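Local coordinates for protein acyl-CoA hydrolase (Bacillus cereus, PDB 1Y7U) that probably hydrolyses long-chain fatty acyl-CoA thioesters to free fatty acid and coenzyme A, and binds calcium, at residues 11-15 with 135-140; 46-51 with 116-122; 87-91 with 147-152. All coordinates share one frame; numbering follows the deposited sequence.

Contact 1. Residues 11-15 with 135-140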
loop_
_atom_site.group_PDB
_atom_site.type_symbol
_atom_site.label_atom_id
_atom_site.label_comp_id
_atom_site.label_asym_id
_atom_site.label_seq_id
_atom_site.Cartn_x
_atom_site.Cartn_y
_atom_site.Cartn_z
ATOM N N LYS A 11 10.024 29.018 25.027
ATOM C CA LYS A 11 10.097 30.320 24.302
ATOM C C LYS A 11 8.851 30.567 23.442
ATOM O O LYS A 11 7.725 30.382 23.913
ATOM C CB LYS A 11 11.358 30.370 23.427
ATOM C CG LYS A 11 11.556 31.700 22.696
ATOM C CD LYS A 11 11.594 32.872 23.674
ATOM C CE LYS A 11 10.874 34.109 23.128
ATOM N NZ LYS A 11 9.384 33.954 23.099
ATOM N N GLY A 12 9.059 30.983 22.188
ATOM C CA GLY A 12 7.958 31.265 21.278
ATOM C C GLY A 12 8.363 31.078 19.828
ATOM O O GLY A 12 9.416 31.554 19.410
ATOM N N LYS A 13 7.519 30.391 19.057
ATOM C CA LYS A 13 7.801 30.104 17.647
ATOM C C LYS A 13 6.822 30.682 16.650
ATOM O O LYS A 13 5.615 30.681 16.861
ATOM C CB LYS A 13 7.864 28.594 17.412
ATOM C CG LYS A 13 9.125 27.912 17.891
ATOM C CD LYS A 13 9.031 26.427 17.637
ATOM C CE LYS A 13 10.346 25.743 17.907
ATOM N NZ LYS A 13 10.271 24.297 17.601
ATOM N N THR A 14 7.362 31.151 15.538
ATOM C CA THR A 14 6.570 31.722 14.469
ATOM C C THR A 14 5.719 30.624 13.807
ATOM O O THR A 14 6.161 29.489 13.671
ATOM C CB THR A 14 7.519 32.376 13.453
ATOM O OG1 THR A 14 7.147 33.742 13.276
ATOM C CG2 THR A 14 7.486 31.658 12.121
ATOM N N ALA A 15 4.498 30.944 13.405
ATOM C CA ALA A 15 3.645 29.938 12.771
ATOM C C ALA A 15 4.379 29.246 11.633
ATOM O O ALA A 15 4.293 28.030 11.465
ATOM C CB ALA A 15 2.372 30.579 12.239
ATOM N N PRO A 135 5.766 25.179 22.953
ATOM C CA PRO A 135 6.072 26.585 22.668
ATOM C C PRO A 135 4.808 27.380 22.343
ATOM O O PRO A 135 3.749 26.806 22.123
ATOM C CB PRO A 135 7.015 26.497 21.470
ATOM C CG PRO A 135 7.724 25.210 21.702
ATOM C CD PRO A 135 6.598 24.287 22.131
ATOM N N ARG A 136 4.921 28.701 22.323
ATOM C CA ARG A 136 3.779 29.543 22.008
ATOM C C ARG A 136 3.909 29.845 20.526
ATOM O O ARG A 136 5.017 29.855 20.002
ATOM C CB ARG A 136 3.829 30.837 22.829
ATOM C CG ARG A 136 2.603 31.728 22.673
ATOM C CD ARG A 136 2.687 32.985 23.544
ATOM N NE ARG A 136 1.558 33.895 23.323
ATOM C CZ ARG A 136 0.287 33.618 23.614
ATOM N NH1 ARG A 136 -0.043 32.449 24.148
ATOM N NH2 ARG A 136 -0.662 34.511 23.360
ATOM N N VAL A 137 2.793 30.063 19.842
ATOM C CA VAL A 137 2.855 30.371 18.417
ATOM C C VAL A 137 2.778 31.872 18.264
ATOM O O VAL A 137 2.161 32.550 19.079
ATOM C CB VAL A 137 1.650 29.819 17.622
ATOM C CG1 VAL A 137 1.967 29.808 16.148
ATOM C CG2 VAL A 137 1.289 28.459 18.087
ATOM N N ILE A 138 3.406 32.395 17.225
ATOM C CA ILE A 138 3.320 33.814 16.970
ATOM C C ILE A 138 3.038 34.013 15.485
ATOM O O ILE A 138 3.877 33.745 14.624
ATOM C CB ILE A 138 4.597 34.600 17.443
ATOM C CG1 ILE A 138 5.138 35.463 16.301
ATOM C CG2 ILE A 138 5.629 33.654 18.024
ATOM C CD1 ILE A 138 6.361 36.293 16.671
ATOM N N PRO A 139 1.809 34.432 15.173
ATOM C CA PRO A 139 1.287 34.702 13.830
ATOM C C PRO A 139 1.962 35.927 13.214
ATOM O O PRO A 139 1.984 36.981 13.834
ATOM C CB PRO A 139 -0.191 34.960 14.090
ATOM C CG PRO A 139 -0.475 34.131 15.343
ATOM C CD PRO A 139 0.725 34.420 16.171
ATOM N N ASP A 140 2.507 35.798 12.008
ATOM C CA ASP A 140 3.156 36.931 11.360
ATOM C C ASP A 140 2.219 37.597 10.367
ATOM O O ASP A 140 1.788 38.724 10.572
ATOM C CB ASP A 140 4.426 36.502 10.618
ATOM C CG ASP A 140 5.573 36.156 11.554
ATOM O OD1 ASP A 140 5.433 36.385 12.770
ATOM O OD2 ASP A 140 6.620 35.661 11.070
#
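Lys13 and Val137 pair in parallel register, and the backbone bonds run alternately between the two strands. Lys13 N donates to Arg136 O at 2.7 Å, nearly straight at 166°. The carbonyl of Lys13 then accepts from Ile138 N at 2.8 Å, in a more bent bond. Ala15 N takes the next step, reaching Ile138 O at 3.1 Å, so the N and O of both Lys13 and Ile138 are all bonded across the pair. On the face of Lys13 and Val137, Lys13 sends an extended side chain along Pro135, and its NZ ends on the carbonyl of His57. The side-chain bond of the contact comes from Thr14: OG1 donates a hydrogen bond to Asp140 OD2 at 3.0 Å, meeting the oxygen from above the carboxylate plane rather than within it. Ala15 CB rests against Val137 CG1 at 4.0 Å. Asp140 also uses its backbone, with N bonded to Glu144 OE1 and O to Lys145 NZ. Thr14 is thus a second-shell partner of a first-shell residue: this small two-stranded parallel sheet leads straight into the calcium site that Asp140 forms with Glu144.

Contact 2. Residues 46-51 with 116-122. With COA (coenzyme A), chain F.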
loop_
_atom_site.group_PDB
_atom_site.type_symbol
_atom_site.label_atom_id
_atom_site.label_comp_id
_atom_site.label_asym_id
_atom_site.label_seq_id
_atom_site.Cartn_x
_atom_site.Cartn_y
_atom_site.Cartn_z
HETATM N N MSE A 46 -4.860 15.227 5.720
HETATM C CA MSE A 46 -4.856 16.462 6.496
HETATM C C MSE A 46 -4.193 16.207 7.839
HETATM O O MSE A 46 -3.309 16.956 8.265
HETATM C CB MSE A 46 -6.274 16.962 6.729
HETATM C CG MSE A 46 -7.014 17.337 5.475
HETATM SE SE MSE A 46 -8.769 17.997 5.904
HETATM C CE MSE A 46 -8.620 19.762 5.144
ATOM N N ASP A 47 -4.628 15.139 8.499
ATOM C CA ASP A 47 -4.089 14.759 9.797
ATOM C C ASP A 47 -2.588 14.481 9.705
ATOM O O ASP A 47 -1.812 14.906 10.560
ATOM C CB ASP A 47 -4.826 13.513 10.316
ATOM C CG ASP A 47 -4.234 12.965 11.605
ATOM O OD1 ASP A 47 -4.283 13.669 12.634
ATOM O OD2 ASP A 47 -3.717 11.823 11.596
HETATM N N MSE A 48 -2.185 13.785 8.650
HETATM C CA MSE A 48 -0.791 13.420 8.463
HETATM C C MSE A 48 0.127 14.617 8.396
HETATM O O MSE A 48 1.074 14.750 9.174
HETATM C CB MSE A 48 -0.638 12.599 7.185
HETATM C CG MSE A 48 0.781 12.119 6.919
HETATM SE SE MSE A 48 1.502 10.991 8.327
HETATM C CE MSE A 48 2.715 12.268 9.082
ATOM N N VAL A 49 -0.162 15.491 7.450
ATOM C CA VAL A 49 0.629 16.675 7.235
ATOM C C VAL A 49 0.585 17.581 8.479
ATOM O O VAL A 49 1.547 18.281 8.792
ATOM C CB VAL A 49 0.106 17.381 5.968
ATOM C CG1 VAL A 49 -0.821 18.520 6.330
ATOM C CG2 VAL A 49 1.264 17.819 5.111
ATOM N N ALA A 50 -0.527 17.538 9.202
ATOM C CA ALA A 50 -0.697 18.335 10.413
ATOM C C ALA A 50 0.096 17.768 11.593
ATOM O O ALA A 50 0.596 18.513 12.434
ATOM C CB ALA A 50 -2.154 18.397 10.771
ATOM N N SER A 51 0.185 16.444 11.669
ATOM C CA SER A 51 0.930 15.809 12.740
ATOM C C SER A 51 2.400 16.185 12.588
ATOM O O SER A 51 3.143 16.232 13.567
ATOM C CB SER A 51 0.778 14.288 12.679
ATOM O OG SER A 51 1.631 13.709 11.706
ATOM N N ALA A 116 -11.057 22.070 0.683
ATOM C CA ALA A 116 -11.383 21.867 2.088
ATOM C C ALA A 116 -10.334 22.478 3.005
ATOM O O ALA A 116 -9.177 22.655 2.609
ATOM C CB ALA A 116 -11.508 20.371 2.387
ATOM N N THR A 117 -10.754 22.799 4.225
ATOM C CA THR A 117 -9.867 23.340 5.247
ATOM C C THR A 117 -10.357 22.800 6.582
ATOM O O THR A 117 -11.464 22.276 6.679
ATOM C CB THR A 117 -9.919 24.870 5.330
ATOM O OG1 THR A 117 -11.217 25.275 5.767
ATOM C CG2 THR A 117 -9.610 25.491 3.984
ATOM N N SER A 118 -9.538 22.917 7.615
ATOM C CA SER A 118 -9.945 22.449 8.927
ATOM C C SER A 118 -8.853 22.709 9.951
ATOM O O SER A 118 -7.783 23.218 9.623
ATOM C CB SER A 118 -10.266 20.952 8.875
ATOM O OG SER A 118 -10.919 20.533 10.062
ATOM N N PHE A 119 -9.143 22.380 11.199
ATOM C CA PHE A 119 -8.180 22.547 12.268
ATOM C C PHE A 119 -8.069 21.203 12.937
ATOM O O PHE A 119 -9.078 20.562 13.227
ATOM C CB PHE A 119 -8.655 23.581 13.285
ATOM C CG PHE A 119 -8.799 24.959 12.722
ATOM C CD1 PHE A 119 -9.897 25.288 11.930
ATOM C CD2 PHE A 119 -7.836 25.934 12.975
ATOM C CE1 PHE A 119 -10.034 26.577 11.397
ATOM C CE2 PHE A 119 -7.963 27.212 12.451
ATOM C CZ PHE A 119 -9.059 27.538 11.663
ATOM N N VAL A 120 -6.844 20.757 13.158
ATOM C CA VAL A 120 -6.641 19.478 13.806
ATOM C C VAL A 120 -5.937 19.803 15.109
ATOM O O VAL A 120 -4.989 20.586 15.129
ATOM C CB VAL A 120 -5.767 18.544 12.953
ATOM C CG1 VAL A 120 -5.861 17.120 13.493
ATOM C CG2 VAL A 120 -6.209 18.593 11.500
ATOM N N THR A 121 -6.412 19.225 16.202
ATOM C CA THR A 121 -5.811 19.493 17.494
ATOM C C THR A 121 -4.881 18.359 17.899
ATOM O O THR A 121 -5.265 17.190 17.850
ATOM C CB THR A 121 -6.903 19.667 18.577
ATOM O OG1 THR A 121 -7.811 20.698 18.174
ATOM C CG2 THR A 121 -6.280 20.044 19.913
ATOM N N PHE A 122 -3.659 18.715 18.293
ATOM C CA PHE A 122 -2.671 17.734 18.731
ATOM C C PHE A 122 -2.212 18.016 20.162
ATOM O O PHE A 122 -2.191 19.165 20.601
ATOM C CB PHE A 122 -1.447 17.742 17.804
ATOM C CG PHE A 122 -1.684 17.100 16.461
ATOM C CD1 PHE A 122 -2.231 17.831 15.411
ATOM C CD2 PHE A 122 -1.380 15.758 16.257
ATOM C CE1 PHE A 122 -2.472 17.234 14.177
ATOM C CE2 PHE A 122 -1.616 15.153 15.033
ATOM C CZ PHE A 122 -2.164 15.891 13.989
HETATM N N1A COA F . -10.275 18.178 21.593
HETATM C C2A COA F . -9.363 19.176 21.612
HETATM N N3A COA F . -8.435 19.233 22.604
HETATM C C4A COA F . -8.420 18.319 23.552
HETATM C C5A COA F . -9.299 17.296 23.521
HETATM C C6A COA F . -10.253 17.204 22.529
HETATM N N6A COA F . -10.928 16.086 22.270
HETATM N N7A COA F . -9.046 16.556 24.566
HETATM C C8A COA F . -8.028 17.054 25.222
HETATM N N9A COA F . -7.636 18.164 24.627
HETATM C C1B COA F . -6.463 18.942 25.039
HETATM C C2B COA F . -6.758 20.200 25.813
HETATM O O2B COA F . -6.759 21.254 24.891
HETATM C C3B COA F . -5.615 20.362 26.791
HETATM O O3B COA F . -4.938 21.439 26.285
HETATM P P3B COA F . -4.080 22.490 26.968
HETATM O O7A COA F . -3.358 23.083 25.944
HETATM O O8A COA F . -3.158 22.128 27.948
HETATM O O9A COA F . -4.870 23.504 27.467
HETATM C C4B COA F . -4.821 19.114 26.538
HETATM O O4B COA F . -5.725 18.231 25.976
HETATM C C5B COA F . -4.272 18.450 27.757
HETATM O O5B COA F . -5.170 17.458 28.175
HETATM P P1A COA F . -5.184 16.820 29.635
HETATM O O1A COA F . -6.442 17.085 30.339
HETATM O O2A COA F . -4.097 17.351 30.452
HETATM O O3A COA F . -5.112 15.243 29.491
HETATM P P2A COA F . -5.918 14.269 28.532
HETATM O O4A COA F . -7.354 14.566 28.444
HETATM O O5A COA F . -5.719 12.953 29.084
HETATM O O6A COA F . -5.243 14.351 27.101
HETATM C CBP COA F . -6.221 12.856 25.407
HETATM C CCP COA F . -4.996 13.290 26.203
HETATM C CDP COA F . -7.516 13.062 26.149
HETATM C CEP COA F . -6.302 13.653 24.132
HETATM C CAP COA F . -6.222 11.331 25.309
HETATM O OAP COA F . -7.280 10.777 26.052
HETATM C C9P COA F . -5.687 10.526 24.172
HETATM O O9P COA F . -4.443 9.945 24.294
HETATM N N8P COA F . -6.399 10.391 23.099
HETATM C C7P COA F . -5.804 10.312 21.806
HETATM C C6P COA F . -4.535 9.490 21.696
HETATM C C5P COA F . -4.326 8.907 20.337
HETATM O O5P COA F . -3.645 7.870 20.194
HETATM N N4P COA F . -4.895 9.539 19.345
HETATM C C3P COA F . -5.226 8.862 18.147
HETATM C C2P COA F . -6.479 8.068 18.369
HETATM S S1P COA F . -6.154 6.340 18.355
#
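Phe122 reaches from strand 112-125 onto helix 39-58 at Ala50 and Ser51, a contact at the heart of the hotdog fold, in which an antiparallel sheet wraps around a central helix. The two short segments approach to 9.1 Å between axes, their directions 54° apart. Starting at CB, the Phe122 side chain leaves the strand with CG anti to its own carbonyl carbon (chi1 -74°), which carries the ring across to the helix. CD1 comes loosely near the Ala50 carbonyl oxygen. One bond further out, CE1 touches the Ala50 methyl, 3.6 Å from CB. On the other branch CE2 lies against Ser51, 3.5 Å from its CB. At the tip, CZ abuts the Ser51 backbone and also meets Asp47 OD1 at 3.4 Å; the carboxylate plane is only 10° from that of the ring. The polar ends of these helix residues look elsewhere: Ser51 OG bonds to Met48 O within the helix and to Arg25 NH1 of a third subunit, while Asp47 OD2 makes a weak bond to Gly40 N of a second subunit. Further back along the strand, Val120 fills the space beside Ala50, and selenomethionine Met46 bends at its end to lay CE on the Ala116-Ser118 backbone. Thr121 points to the opposite surface of the sheet, where coenzyme A binds, and its CG2 stands 3.5 Å from N3A of the adenine.

Contact 3. Residues 87-91 with 147-152; sequences FVIWT and SHRIAV
The Ala151 methyl is the bump on which this contact turns, and the hollow that takes it lies between Ile89 and Trp90. CB of Ala151 is 3.7 Å from Trp90 CB, while Ile89 CD1 approaches the same methyl from a direction roughly at right angles to that. The hollow owes its form to a classic beta bulge: Ile89 and Trp90 both face Glu97 of the neighbouring strand 95-105, and the extra residue brings two consecutive side chains to bear on one helix. Ile89 CD1 sits against both the Ala151 methyl and the Ser147 carbonyl, 3.6 Å from that oxygen. Phe119 of strand 112-125 packs on the same Ile89 and Ala151, closing this part of the interface from within the fold.

Trp90 has its CG anti to the backbone N (chi1 177°), which swings the indole along the helix. Its CD1 meets Val152 CG2 at 3.8 Å, the methyl arriving at the ring edge, near the plane. That methyl also lies over one face of the His148 ring, offset toward its rim, so it fits in the angle between the two aromatic groups. The His148 ring and the five-membered ring of Trp90 are only 24° from parallel, yet slid so far apart, with centroids 5.7 Å from each other, that they barely overlap. Further along the helix Trp90 packs on Ala155 and on Arg158, a coenzyme A-binding residue.

No hydrogen bond crosses between the segments. Ala151 N bonds to Ser147 O inside the helix and the bulge pairs with Glu97, so strand and helix hold each other chiefly by apolar fit and dispersion rather than by directional polar bonds.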
loop_
_atom_site.group_PDB
_atom_site.type_symbol
_atom_site.label_atom_id
_atom_site.label_comp_id
_atom_site.label_asym_id
_atom_site.label_seq_id
_atom_site.Cartn_x
_atom_site.Cartn_y
_atom_site.Cartn_z
ATOM N N PHE A 87 0.036 24.488 9.331
ATOM C CA PHE A 87 0.891 25.145 10.299
ATOM C C PHE A 87 0.102 25.316 11.579
ATOM O O PHE A 87 -1.128 25.313 11.570
ATOM C CB PHE A 87 1.382 26.504 9.789
ATOM C CG PHE A 87 0.320 27.330 9.145
ATOM C CD1 PHE A 87 0.086 27.235 7.774
ATOM C CD2 PHE A 87 -0.476 28.178 9.908
ATOM C CE1 PHE A 87 -0.929 27.968 7.171
ATOM C CE2 PHE A 87 -1.489 28.913 9.316
ATOM C CZ PHE A 87 -1.719 28.809 7.949
ATOM N N VAL A 88 0.820 25.427 12.683
ATOM C CA VAL A 88 0.208 25.613 13.984
ATOM C C VAL A 88 -0.182 27.085 14.083
ATOM O O VAL A 88 0.603 27.943 13.689
ATOM C CB VAL A 88 1.237 25.289 15.077
ATOM C CG1 VAL A 88 0.642 25.491 16.449
ATOM C CG2 VAL A 88 1.725 23.872 14.903
ATOM N N ILE A 89 -1.382 27.397 14.562
ATOM C CA ILE A 89 -1.748 28.804 14.706
ATOM C C ILE A 89 -2.147 29.143 16.116
ATOM O O ILE A 89 -1.942 30.264 16.558
ATOM C CB ILE A 89 -2.932 29.247 13.851
ATOM C CG1 ILE A 89 -3.681 28.026 13.354
ATOM C CG2 ILE A 89 -2.470 30.229 12.780
ATOM C CD1 ILE A 89 -5.124 28.291 13.177
ATOM N N TRP A 90 -2.737 28.191 16.823
ATOM C CA TRP A 90 -3.158 28.443 18.187
ATOM C C TRP A 90 -2.518 27.418 19.096
ATOM O O TRP A 90 -2.378 26.264 18.717
ATOM C CB TRP A 90 -4.678 28.343 18.282
ATOM C CG TRP A 90 -5.235 28.524 19.670
ATOM C CD1 TRP A 90 -5.735 29.676 20.213
ATOM C CD2 TRP A 90 -5.351 27.521 20.685
ATOM N NE1 TRP A 90 -6.158 29.446 21.499
ATOM C CE2 TRP A 90 -5.932 28.133 21.813
ATOM C CE3 TRP A 90 -5.017 26.165 20.749
ATOM C CZ2 TRP A 90 -6.189 27.436 22.993
ATOM C CZ3 TRP A 90 -5.273 25.471 21.924
ATOM C CH2 TRP A 90 -5.852 26.110 23.031
ATOM N N THR A 91 -2.114 27.835 20.289
ATOM C CA THR A 91 -1.527 26.896 21.234
ATOM C C THR A 91 -2.095 27.061 22.615
ATOM O O THR A 91 -2.417 28.165 23.040
ATOM C CB THR A 91 0.007 27.029 21.366
ATOM O OG1 THR A 91 0.382 28.412 21.452
ATOM C CG2 THR A 91 0.691 26.346 20.207
ATOM N N SER A 147 -6.578 33.718 10.766
ATOM C CA SER A 147 -6.740 32.306 11.021
ATOM C C SER A 147 -6.571 32.045 12.520
ATOM O O SER A 147 -7.233 31.170 13.079
ATOM C CB SER A 147 -5.749 31.489 10.168
ATOM O OG SER A 147 -6.265 31.211 8.860
ATOM N N HIS A 148 -5.723 32.822 13.188
ATOM C CA HIS A 148 -5.534 32.626 14.626
ATOM C C HIS A 148 -6.767 33.055 15.419
ATOM O O HIS A 148 -7.093 32.456 16.452
ATOM C CB HIS A 148 -4.306 33.385 15.135
ATOM C CG HIS A 148 -4.112 33.274 16.615
ATOM N ND1 HIS A 148 -4.503 34.259 17.496
ATOM C CD2 HIS A 148 -3.631 32.264 17.377
ATOM C CE1 HIS A 148 -4.272 33.861 18.733
ATOM N NE2 HIS A 148 -3.742 32.652 18.689
ATOM N N ARG A 149 -7.452 34.088 14.931
ATOM C CA ARG A 149 -8.663 34.586 15.581
ATOM C C ARG A 149 -9.710 33.482 15.502
ATOM O O ARG A 149 -10.354 33.133 16.494
ATOM C CB ARG A 149 -9.174 35.826 14.850
ATOM C CG ARG A 149 -9.615 36.978 15.741
ATOM C CD ARG A 149 -10.952 36.747 16.431
ATOM N NE ARG A 149 -10.802 36.523 17.869
ATOM C CZ ARG A 149 -11.808 36.509 18.744
ATOM N NH1 ARG A 149 -13.054 36.712 18.342
ATOM N NH2 ARG A 149 -11.569 36.277 20.030
ATOM N N ILE A 150 -9.871 32.931 14.307
ATOM C CA ILE A 150 -10.829 31.862 14.091
ATOM C C ILE A 150 -10.466 30.662 14.944
ATOM O O ILE A 150 -11.337 30.033 15.547
ATOM C CB ILE A 150 -10.868 31.442 12.609
ATOM C CG1 ILE A 150 -11.392 32.610 11.769
ATOM C CG2 ILE A 150 -11.733 30.198 12.437
ATOM C CD1 ILE A 150 -11.513 32.328 10.293
ATOM N N ALA A 151 -9.179 30.343 15.001
ATOM C CA ALA A 151 -8.725 29.212 15.798
ATOM C C ALA A 151 -9.075 29.441 17.263
ATOM O O ALA A 151 -9.419 28.505 17.977
ATOM C CB ALA A 151 -7.234 29.032 15.640
ATOM N N VAL A 152 -8.986 30.691 17.706
ATOM C CA VAL A 152 -9.307 31.046 19.087
ATOM C C VAL A 152 -10.759 30.688 19.408
ATOM O O VAL A 152 -11.054 30.134 20.475
ATOM C CB VAL A 152 -9.093 32.570 19.340
ATOM C CG1 VAL A 152 -9.663 32.966 20.683
ATOM C CG2 VAL A 152 -7.605 32.904 19.296
#

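In the fold
Contacts 2 and 3 share the five-stranded antiparallel sheet and sit on its two faces: contact 2 joins it to helix 39-58, contact 3 to helix 142-170. Their centres are about 12 Å apart, and Phe119 bridges them by packing on Ile89, Ile150 and Ala151. Contact 1 lies at the surface, its centre about 11 Å from that of contact 3 and about 18 Å from that of contact 2; Val137 and Ala15 touch Val88 and Thr91. In sequence, contact 2 lies wholly between the segments of contact 1; 87-91 falls between those of contact 2 and 147-152 follows 135-140, so contact 3 alternates with both. The calcium site abuts the start of the helix bearing coenzyme A-binding Arg158 and Lys162.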